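Local structure of D-alanyl-lipoteichoic acid synthetase (Streptococcus pneumoniae, 3BMA) at residues S25-S37 with N85-L97. The protein probably takes part in the D-alanylation of lipoteichoic acid during cell wall biogenesis, as a membrane-associated member of the DltD family. The protein carries 1 engineered substitution. Residues are numbered along the deposited sequence; the frame is centred on the assembly and turned at random. Where two conformers were deposited one is given.
Sequences SFKERSQKVRALS and NQYFGMQQMLPQL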
ATOM      1  N   SER C  25     -18.659   4.775 -27.592  1.00 40.38           N
ATOM      2  CA  SER C  25     -17.926   5.931 -28.126  1.00 39.92           C
ATOM      3  C   SER C  25     -17.937   7.119 -27.162  1.00 38.31           C
ATOM      4  O   SER C  25     -17.019   7.938 -27.167  1.00 41.89           O
ATOM      5  CB  SER C  25     -18.464   6.343 -29.505  1.00 39.93           C
ATOM      6  OG  SER C  25     -19.779   6.869 -29.424  1.00 44.78           O
ATOM      7  N   PHE C  26     -18.970   7.184 -26.325  1.00 37.77           N
ATOM      8  CA  PHE C  26     -19.090   8.220 -25.313  1.00 33.84           C
ATOM      9  C   PHE C  26     -18.398   7.891 -23.981  1.00 35.20           C
ATOM     10  O   PHE C  26     -17.574   8.681 -23.516  1.00 36.50           O
ATOM     11  CB  PHE C  26     -20.562   8.576 -25.074  1.00 36.20           C
ATOM     12  CG  PHE C  26     -20.760   9.721 -24.122  1.00 42.66           C
ATOM     13  CD1 PHE C  26     -20.643  11.030 -24.562  1.00 37.42           C
ATOM     14  CD2 PHE C  26     -21.057   9.490 -22.779  1.00 53.20           C
ATOM     15  CE1 PHE C  26     -20.817  12.090 -23.686  1.00 39.07           C
ATOM     16  CE2 PHE C  26     -21.228  10.548 -21.895  1.00 53.55           C
ATOM     17  CZ  PHE C  26     -21.111  11.851 -22.353  1.00 43.23           C
ATOM     18  N   LYS C  27     -18.736   6.750 -23.369  1.00 38.38           N
ATOM     19  CA  LYS C  27     -18.258   6.433 -22.015  0.50 40.48           C
ATOM     20  C   LYS C  27     -16.824   5.890 -21.953  1.00 38.59           C
ATOM     21  O   LYS C  27     -16.121   6.098 -20.967  1.00 47.84           O
ATOM     22  CB  LYS C  27     -19.247   5.525 -21.259  0.50 40.53           C
ATOM     23  CG  LYS C  27     -19.247   4.055 -21.646  0.50 38.34           C
ATOM     24  CD  LYS C  27     -20.090   3.238 -20.679  0.50 39.85           C
ATOM     25  CE  LYS C  27     -19.857   1.740 -20.854  0.50 49.33           C
ATOM     26  NZ  LYS C  27     -20.310   1.221 -22.180  0.50 50.92           N
ATOM     27  N   GLU C  28     -16.395   5.198 -23.004  1.00 41.75           N
ATOM     28  CA  GLU C  28     -15.064   4.602 -23.013  1.00 44.56           C
ATOM     29  C   GLU C  28     -13.967   5.619 -23.294  1.00 42.68           C
ATOM     30  O   GLU C  28     -14.135   6.544 -24.089  1.00 43.56           O
ATOM     31  CB  GLU C  28     -14.976   3.426 -23.992  1.00 48.93           C
ATOM     32  CG  GLU C  28     -14.932   2.037 -23.345  1.00 58.47           C
ATOM     33  CD  GLU C  28     -16.238   1.620 -22.693  1.00 72.34           C
ATOM     34  OE1 GLU C  28     -16.193   1.109 -21.553  1.00 77.34           O
ATOM     35  OE2 GLU C  28     -17.306   1.794 -23.318  1.00 80.29           O
ATOM     36  N   ARG C  29     -12.852   5.418 -22.603  1.00 41.51           N
ATOM     37  CA  ARG C  29     -11.678   6.268 -22.707  0.50 39.37           C
ATOM     38  C   ARG C  29     -10.981   6.110 -24.058  1.00 39.24           C
ATOM     39  O   ARG C  29     -10.677   7.095 -24.722  1.00 43.17           O
ATOM     40  CB  ARG C  29     -10.711   5.901 -21.583  0.50 37.51           C
ATOM     41  CG  ARG C  29      -9.464   6.737 -21.501  0.50 29.46           C
ATOM     42  CD  ARG C  29      -8.557   6.176 -20.436  0.50 32.21           C
ATOM     43  NE  ARG C  29      -7.728   7.216 -19.844  0.50 34.83           N
ATOM     44  CZ  ARG C  29      -8.073   7.948 -18.788  0.50 35.39           C
ATOM     45  NH1 ARG C  29      -7.236   8.869 -18.338  0.50 38.27           N
ATOM     46  NH2 ARG C  29      -9.240   7.762 -18.180  0.50 29.97           N
ATOM     47  N   SER C  30     -10.746   4.856 -24.445  1.00 38.65           N
ATOM     48  CA  SER C  30      -9.925   4.502 -25.608  1.00 42.81           C
ATOM     49  C   SER C  30     -10.246   5.209 -26.921  1.00 42.68           C
ATOM     50  O   SER C  30      -9.384   5.893 -27.465  1.00 44.65           O
ATOM     51  CB  SER C  30      -9.914   2.987 -25.821  1.00 41.41           C
ATOM     52  OG  SER C  30      -8.992   2.625 -26.837  1.00 49.76           O
ATOM     53  N   GLN C  31     -11.474   5.048 -27.411  1.00 47.07           N
ATOM     54  CA  GLN C  31     -11.875   5.561 -28.727  1.00 43.39           C
ATOM     55  C   GLN C  31     -11.812   7.084 -28.837  1.00 40.99           C
ATOM     56  O   GLN C  31     -11.322   7.610 -29.839  1.00 43.44           O
ATOM     57  CB  GLN C  31     -13.270   5.054 -29.108  1.00 42.24           C
ATOM     58  CG  GLN C  31     -13.352   3.552 -29.336  1.00 47.44           C
ATOM     59  CD  GLN C  31     -14.766   3.079 -29.640  1.00 49.91           C
ATOM     60  OE1 GLN C  31     -15.401   2.417 -28.818  1.00 58.81           O
ATOM     61  NE2 GLN C  31     -15.266   3.420 -30.822  1.00 50.57           N
ATOM     62  N   LYS C  32     -12.286   7.788 -27.809  1.00 37.39           N
ATOM     63  CA  LYS C  32     -12.266   9.250 -27.819  1.00 32.05           C
ATOM     64  C   LYS C  32     -10.873   9.855 -27.615  1.00 35.15           C
ATOM     65  O   LYS C  32     -10.568  10.889 -28.193  1.00 40.07           O
ATOM     66  CB  LYS C  32     -13.309   9.855 -26.864  1.00 32.85           C
ATOM     67  CG  LYS C  32     -13.080   9.641 -25.375  1.00 35.86           C
ATOM     68  CD  LYS C  32     -14.340   9.988 -24.598  1.00 31.54           C
ATOM     69  CE  LYS C  32     -14.116   9.898 -23.107  1.00 30.53           C
ATOM     70  NZ  LYS C  32     -15.409  10.009 -22.375  1.00 28.55           N
ATOM     71  N   VAL C  33     -10.023   9.205 -26.827  1.00 34.40           N
ATOM     72  CA  VAL C  33      -8.661   9.702 -26.607  1.00 30.08           C
ATOM     73  C   VAL C  33      -7.758   9.436 -27.826  1.00 33.40           C
ATOM     74  O   VAL C  33      -6.885  10.248 -28.136  1.00 27.45           O
ATOM     75  CB  VAL C  33      -8.053   9.175 -25.265  1.00 29.61           C
ATOM     76  CG1 VAL C  33      -6.561   9.494 -25.146  1.00 12.49           C
ATOM     77  CG2 VAL C  33      -8.803   9.780 -24.075  1.00 23.90           C
ATOM     78  N   ARG C  34      -8.008   8.324 -28.524  1.00 37.82           N
ATOM     79  CA  ARG C  34      -7.255   7.944 -29.723  0.50 43.02           C
ATOM     80  C   ARG C  34      -7.423   8.975 -30.841  1.00 42.43           C
ATOM     81  O   ARG C  34      -6.449   9.382 -31.480  1.00 40.20           O
ATOM     82  CB  ARG C  34      -7.726   6.569 -30.202  0.50 45.34           C
ATOM     83  CG  ARG C  34      -6.861   5.884 -31.242  0.50 55.08           C
ATOM     84  CD  ARG C  34      -7.443   4.509 -31.542  0.50 63.78           C
ATOM     85  NE  ARG C  34      -6.836   3.873 -32.712  0.50 63.73           N
ATOM     86  CZ  ARG C  34      -5.888   2.940 -32.655  0.50 65.29           C
ATOM     87  NH1 ARG C  34      -5.406   2.420 -33.776  0.50 63.70           N
ATOM     88  NH2 ARG C  34      -5.417   2.521 -31.482  0.50 65.73           N
ATOM     89  N   ALA C  35      -8.671   9.386 -31.069  1.00 40.34           N
ATOM     90  CA  ALA C  35      -9.004  10.355 -32.115  1.00 38.47           C
ATOM     91  C   ALA C  35      -8.589  11.781 -31.759  1.00 37.35           C
ATOM     92  O   ALA C  35      -8.001  12.483 -32.585  1.00 40.28           O
ATOM     93  CB  ALA C  35     -10.484  10.296 -32.437  1.00 32.13           C
ATOM     94  N   LEU C  36      -8.877  12.197 -30.526  1.00 35.57           N
ATOM     95  CA  LEU C  36      -8.585  13.562 -30.074  1.00 32.27           C
ATOM     96  C   LEU C  36      -7.097  13.858 -29.812  1.00 36.36           C
ATOM     97  O   LEU C  36      -6.737  15.002 -29.526  1.00 43.34           O
ATOM     98  CB  LEU C  36      -9.439  13.922 -28.851  1.00 33.08           C
ATOM     99  CG  LEU C  36     -10.962  13.938 -29.057  1.00 34.50           C
ATOM    100  CD1 LEU C  36     -11.700  14.057 -27.734  1.00 35.15           C
ATOM    101  CD2 LEU C  36     -11.397  15.034 -30.001  1.00 33.59           C
ATOM    102  N   SER C  37      -6.243  12.839 -29.919  1.00 38.31           N
ATOM    103  CA  SER C  37      -4.796  13.007 -29.738  1.00 39.48           C
ATOM    104  C   SER C  37      -3.974  12.762 -31.013  1.00 41.62           C
ATOM    105  O   SER C  37      -2.741  12.824 -30.975  1.00 41.61           O
ATOM    106  CB  SER C  37      -4.284  12.109 -28.605  1.00 42.09           C
ATOM    107  OG  SER C  37      -4.560  10.746 -28.883  1.00 35.04           O
ATOM    108  N   ASN C  85     -23.265  14.212 -16.848  1.00 25.56           N
ATOM    109  CA  ASN C  85     -22.634  13.190 -17.687  1.00 27.28           C
ATOM    110  C   ASN C  85     -21.417  13.706 -18.448  1.00 27.00           C
ATOM    111  O   ASN C  85     -20.360  13.068 -18.440  1.00 32.73           O
ATOM    112  CB  ASN C  85     -23.635  12.586 -18.677  1.00 30.05           C
ATOM    113  CG  ASN C  85     -24.281  11.315 -18.161  1.00 35.34           C
ATOM    114  OD1 ASN C  85     -23.613  10.436 -17.610  1.00 42.89           O
ATOM    115  ND2 ASN C  85     -25.586  11.205 -18.348  1.00 25.71           N
ATOM    116  N   GLN C  86     -21.568  14.867 -19.086  1.00 30.00           N
ATOM    117  CA  GLN C  86     -20.496  15.456 -19.888  1.00 26.79           C
ATOM    118  C   GLN C  86     -19.283  15.781 -19.030  1.00 22.30           C
ATOM    119  O   GLN C  86     -18.160  15.457 -19.404  1.00 21.00           O
ATOM    120  CB  GLN C  86     -20.970  16.704 -20.655  1.00 26.76           C
ATOM    121  CG  GLN C  86     -22.056  16.464 -21.726  1.00 21.44           C
ATOM    122  CD  GLN C  86     -21.609  15.611 -22.909  1.00 22.20           C
ATOM    123  OE1 GLN C  86     -20.439  15.257 -23.045  1.00 32.95           O
ATOM    124  NE2 GLN C  86     -22.557  15.276 -23.776  1.00 24.94           N
ATOM    125  N   TYR C  87     -19.525  16.394 -17.870  1.00 17.74           N
ATOM    126  CA  TYR C  87     -18.469  16.703 -16.910  1.00 20.07           C
ATOM    127  C   TYR C  87     -17.621  15.488 -16.561  1.00 18.35           C
ATOM    128  O   TYR C  87     -16.391  15.561 -16.586  1.00 29.42           O
ATOM    129  CB  TYR C  87     -19.044  17.315 -15.630  1.00 21.74           C
ATOM    130  CG  TYR C  87     -17.980  17.681 -14.620  1.00 29.77           C
ATOM    131  CD1 TYR C  87     -17.136  18.768 -14.840  1.00 26.03           C
ATOM    132  CD2 TYR C  87     -17.807  16.937 -13.454  1.00 24.21           C
ATOM    133  CE1 TYR C  87     -16.159  19.115 -13.925  1.00 30.32           C
ATOM    134  CE2 TYR C  87     -16.818  17.270 -12.534  1.00 28.66           C
ATOM    135  CZ  TYR C  87     -16.001  18.363 -12.777  1.00 23.14           C
ATOM    136  OH  TYR C  87     -15.024  18.714 -11.875  1.00 34.89           O
ATOM    137  N   PHE C  88     -18.281  14.376 -16.250  1.00 25.55           N
ATOM    138  CA  PHE C  88     -17.583  13.151 -15.867  1.00 23.33           C
ATOM    139  C   PHE C  88     -16.846  12.510 -17.039  1.00 21.25           C
ATOM    140  O   PHE C  88     -15.750  11.978 -16.868  1.00 25.81           O
ATOM    141  CB  PHE C  88     -18.540  12.165 -15.190  1.00 11.56           C
ATOM    142  CG  PHE C  88     -18.937  12.579 -13.800  1.00 29.24           C
ATOM    143  CD1 PHE C  88     -17.969  12.803 -12.827  1.00 20.86           C
ATOM    144  CD2 PHE C  88     -20.273  12.742 -13.459  1.00 20.65           C
ATOM    145  CE1 PHE C  88     -18.327  13.201 -11.550  1.00 25.24           C
ATOM    146  CE2 PHE C  88     -20.636  13.130 -12.181  1.00 25.88           C
ATOM    147  CZ  PHE C  88     -19.662  13.359 -11.227  1.00 18.78           C
ATOM    148  N   GLY C  89     -17.441  12.584 -18.226  1.00 26.80           N
ATOM    149  CA  GLY C  89     -16.788  12.130 -19.455  1.00 12.27           C
ATOM    150  C   GLY C  89     -15.523  12.907 -19.782  1.00 21.30           C
ATOM    151  O   GLY C  89     -14.571  12.336 -20.315  1.00 28.33           O
ATOM    152  N   MET C  90     -15.520  14.206 -19.461  1.00 21.41           N
ATOM    153  CA  MET C  90     -14.368  15.097 -19.692  1.00 22.01           C
ATOM    154  C   MET C  90     -13.151  14.692 -18.865  1.00 25.70           C
ATOM    155  O   MET C  90     -12.026  14.815 -19.336  1.00 30.16           O
ATOM    156  CB  MET C  90     -14.719  16.562 -19.390  1.00 25.08           C
ATOM    157  CG  MET C  90     -15.598  17.262 -20.428  1.00 27.95           C
ATOM    158  SD  MET C  90     -16.068  18.954 -19.965  1.00 16.43           S
ATOM    159  CE  MET C  90     -17.627  19.071 -20.820  1.00 14.74           C
ATOM    160  N   GLN C  91     -13.392  14.194 -17.646  1.00 33.42           N
ATOM    161  CA  GLN C  91     -12.341  13.758 -16.708  1.00 24.83           C
ATOM    162  C   GLN C  91     -11.409  12.676 -17.269  1.00 25.82           C
ATOM    163  O   GLN C  91     -10.293  12.504 -16.783  1.00 33.80           O
ATOM    164  CB  GLN C  91     -12.958  13.259 -15.391  1.00 30.61           C
ATOM    165  CG  GLN C  91     -13.947  14.214 -14.715  1.00 28.38           C
ATOM    166  CD  GLN C  91     -13.359  15.581 -14.423  1.00 22.86           C
ATOM    167  OE1 GLN C  91     -12.272  15.701 -13.858  1.00 33.10           O
ATOM    168  NE2 GLN C  91     -14.080  16.624 -14.814  1.00 19.70           N
ATOM    169  N   GLN C  92     -11.882  11.962 -18.290  1.00 30.87           N
ATOM    170  CA  GLN C  92     -11.105  10.943 -18.994  1.00 30.31           C
ATOM    171  C   GLN C  92     -10.196  11.515 -20.086  1.00 33.03           C
ATOM    172  O   GLN C  92      -9.317  10.815 -20.592  1.00 39.05           O
ATOM    173  CB  GLN C  92     -12.046   9.935 -19.651  1.00 27.23           C
ATOM    174  CG  GLN C  92     -12.890   9.106 -18.711  1.00 26.50           C
ATOM    175  CD  GLN C  92     -13.884   8.269 -19.474  1.00 23.40           C
ATOM    176  OE1 GLN C  92     -14.901   8.775 -19.940  1.00 38.36           O
ATOM    177  NE2 GLN C  92     -13.596   6.983 -19.615  1.00 26.18           N
ATOM    178  N   MET C  93     -10.422  12.771 -20.463  1.00 32.38           N
ATOM    179  CA  MET C  93      -9.752  13.357 -21.628  1.00 33.11           C
ATOM    180  C   MET C  93      -9.277  14.798 -21.412  1.00 35.85           C
ATOM    181  O   MET C  93      -9.234  15.589 -22.354  1.00 36.41           O
ATOM    182  CB  MET C  93     -10.650  13.255 -22.876  1.00 32.20           C
ATOM    183  CG  MET C  93     -12.074  13.764 -22.683  1.00 31.92           C
ATOM    184  SD  MET C  93     -13.025  13.746 -24.215  1.00 20.71           S
ATOM    185  CE  MET C  93     -14.612  14.275 -23.616  1.00 24.48           C
ATOM    186  N   LEU C  94      -8.900  15.116 -20.173  1.00 34.95           N
ATOM    187  CA  LEU C  94      -8.378  16.441 -19.801  1.00 30.38           C
ATOM    188  C   LEU C  94      -7.191  16.987 -20.626  1.00 32.11           C
ATOM    189  O   LEU C  94      -7.233  18.155 -21.019  1.00 35.96           O
ATOM    190  CB  LEU C  94      -8.082  16.513 -18.292  1.00 34.84           C
ATOM    191  CG  LEU C  94      -9.056  17.255 -17.365  1.00 31.32           C
ATOM    192  CD1 LEU C  94     -10.501  17.172 -17.825  1.00 29.15           C
ATOM    193  CD2 LEU C  94      -8.921  16.767 -15.934  1.00 29.77           C
ATOM    194  N   PRO C  95      -6.141  16.168 -20.893  1.00 33.91           N
ATOM    195  CA  PRO C  95      -5.071  16.715 -21.741  1.00 35.30           C
ATOM    196  C   PRO C  95      -5.476  16.899 -23.211  1.00 36.49           C
ATOM    197  O   PRO C  95      -4.859  17.695 -23.925  1.00 37.17           O
ATOM    198  CB  PRO C  95      -3.956  15.661 -21.636  1.00 35.80           C
ATOM    199  CG  PRO C  95      -4.336  14.780 -20.489  1.00 36.19           C
ATOM    200  CD  PRO C  95      -5.821  14.788 -20.474  1.00 30.21           C
ATOM    201  N   GLN C  96      -6.508  16.174 -23.638  1.00 37.13           N
ATOM    202  CA  GLN C  96      -7.028  16.239 -25.008  1.00 35.75           C
ATOM    203  C   GLN C  96      -7.973  17.425 -25.213  1.00 37.76           C
ATOM    204  O   GLN C  96      -8.341  17.747 -26.347  1.00 39.50           O
ATOM    205  CB  GLN C  96      -7.745  14.933 -25.370  1.00 35.04           C
ATOM    206  CG  GLN C  96      -6.825  13.768 -25.741  1.00 24.64           C
ATOM    207  CD  GLN C  96      -6.074  13.180 -24.558  1.00 36.74           C
ATOM    208  OE1 GLN C  96      -4.856  13.008 -24.611  1.00 35.86           O
ATOM    209  NE2 GLN C  96      -6.795  12.874 -23.485  1.00 30.87           N
ATOM    210  N   LEU C  97      -8.365  18.063 -24.111  1.00 39.04           N
ATOM    211  CA  LEU C  97      -9.237  19.236 -24.149  1.00 37.61           C
ATOM    212  C   LEU C  97      -8.473  20.537 -23.928  1.00 33.99           C
ATOM    213  O   LEU C  97      -8.948  21.600 -24.318  1.00 35.84           O
ATOM    214  CB  LEU C  97     -10.355  19.119 -23.109  1.00 39.25           C
ATOM    215  CG  LEU C  97     -11.391  17.999 -23.239  1.00 35.61           C
ATOM    216  CD1 LEU C  97     -12.351  18.090 -22.077  1.00 28.89           C
ATOM    217  CD2 LEU C  97     -12.138  18.045 -24.564  1.00 39.50           C
TER
HETATM  218  O   HOH W   1      -7.955  10.250 -16.421  1.00 25.27           O
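K32 reaches its ammonium across to residues 85-97, and three oxygens take it up: F26 O at 2.8 Å from NZ, Q92 OE1 at 2.8 Å and G89 O at 3.2 Å. Its chain gets there by setting CG between the backbone N and the carbonyl carbon (chi1 67°) and then running straight. NZ thus joins the backbone of helix 23-27 to that of helix 83-90, its buried charge probably stabilised by the three carbonyls. The amide of Q92 works at both ends: NE2 donates to K27 O at 3.0 Å, the acceptor lying in the amide plane, and also to D128. In the parallel-sheet fold of this SGNH-hydrolase-clan protein, the contact packs helix 29-36 against the type I turn M90-M93 and helix 94-97, with L36 and M93 reaching on to strand 43-47. In the conformer given, R29 lays one guanidinium face over Q92 O, 3.6 Å from CZ, while NH2 forms a salt bridge with D128. V33 CG2 sits 4.1 Å from M93 CB, L36 CD1 meets the M93 sulfur, and Q96 packs on V33 and L36 (CB to L36 CB 4.0 Å). F26 turns its ring edge to Q86 OE1, 3.3 Å from CE1; NE2 of that amide donates to L76 O.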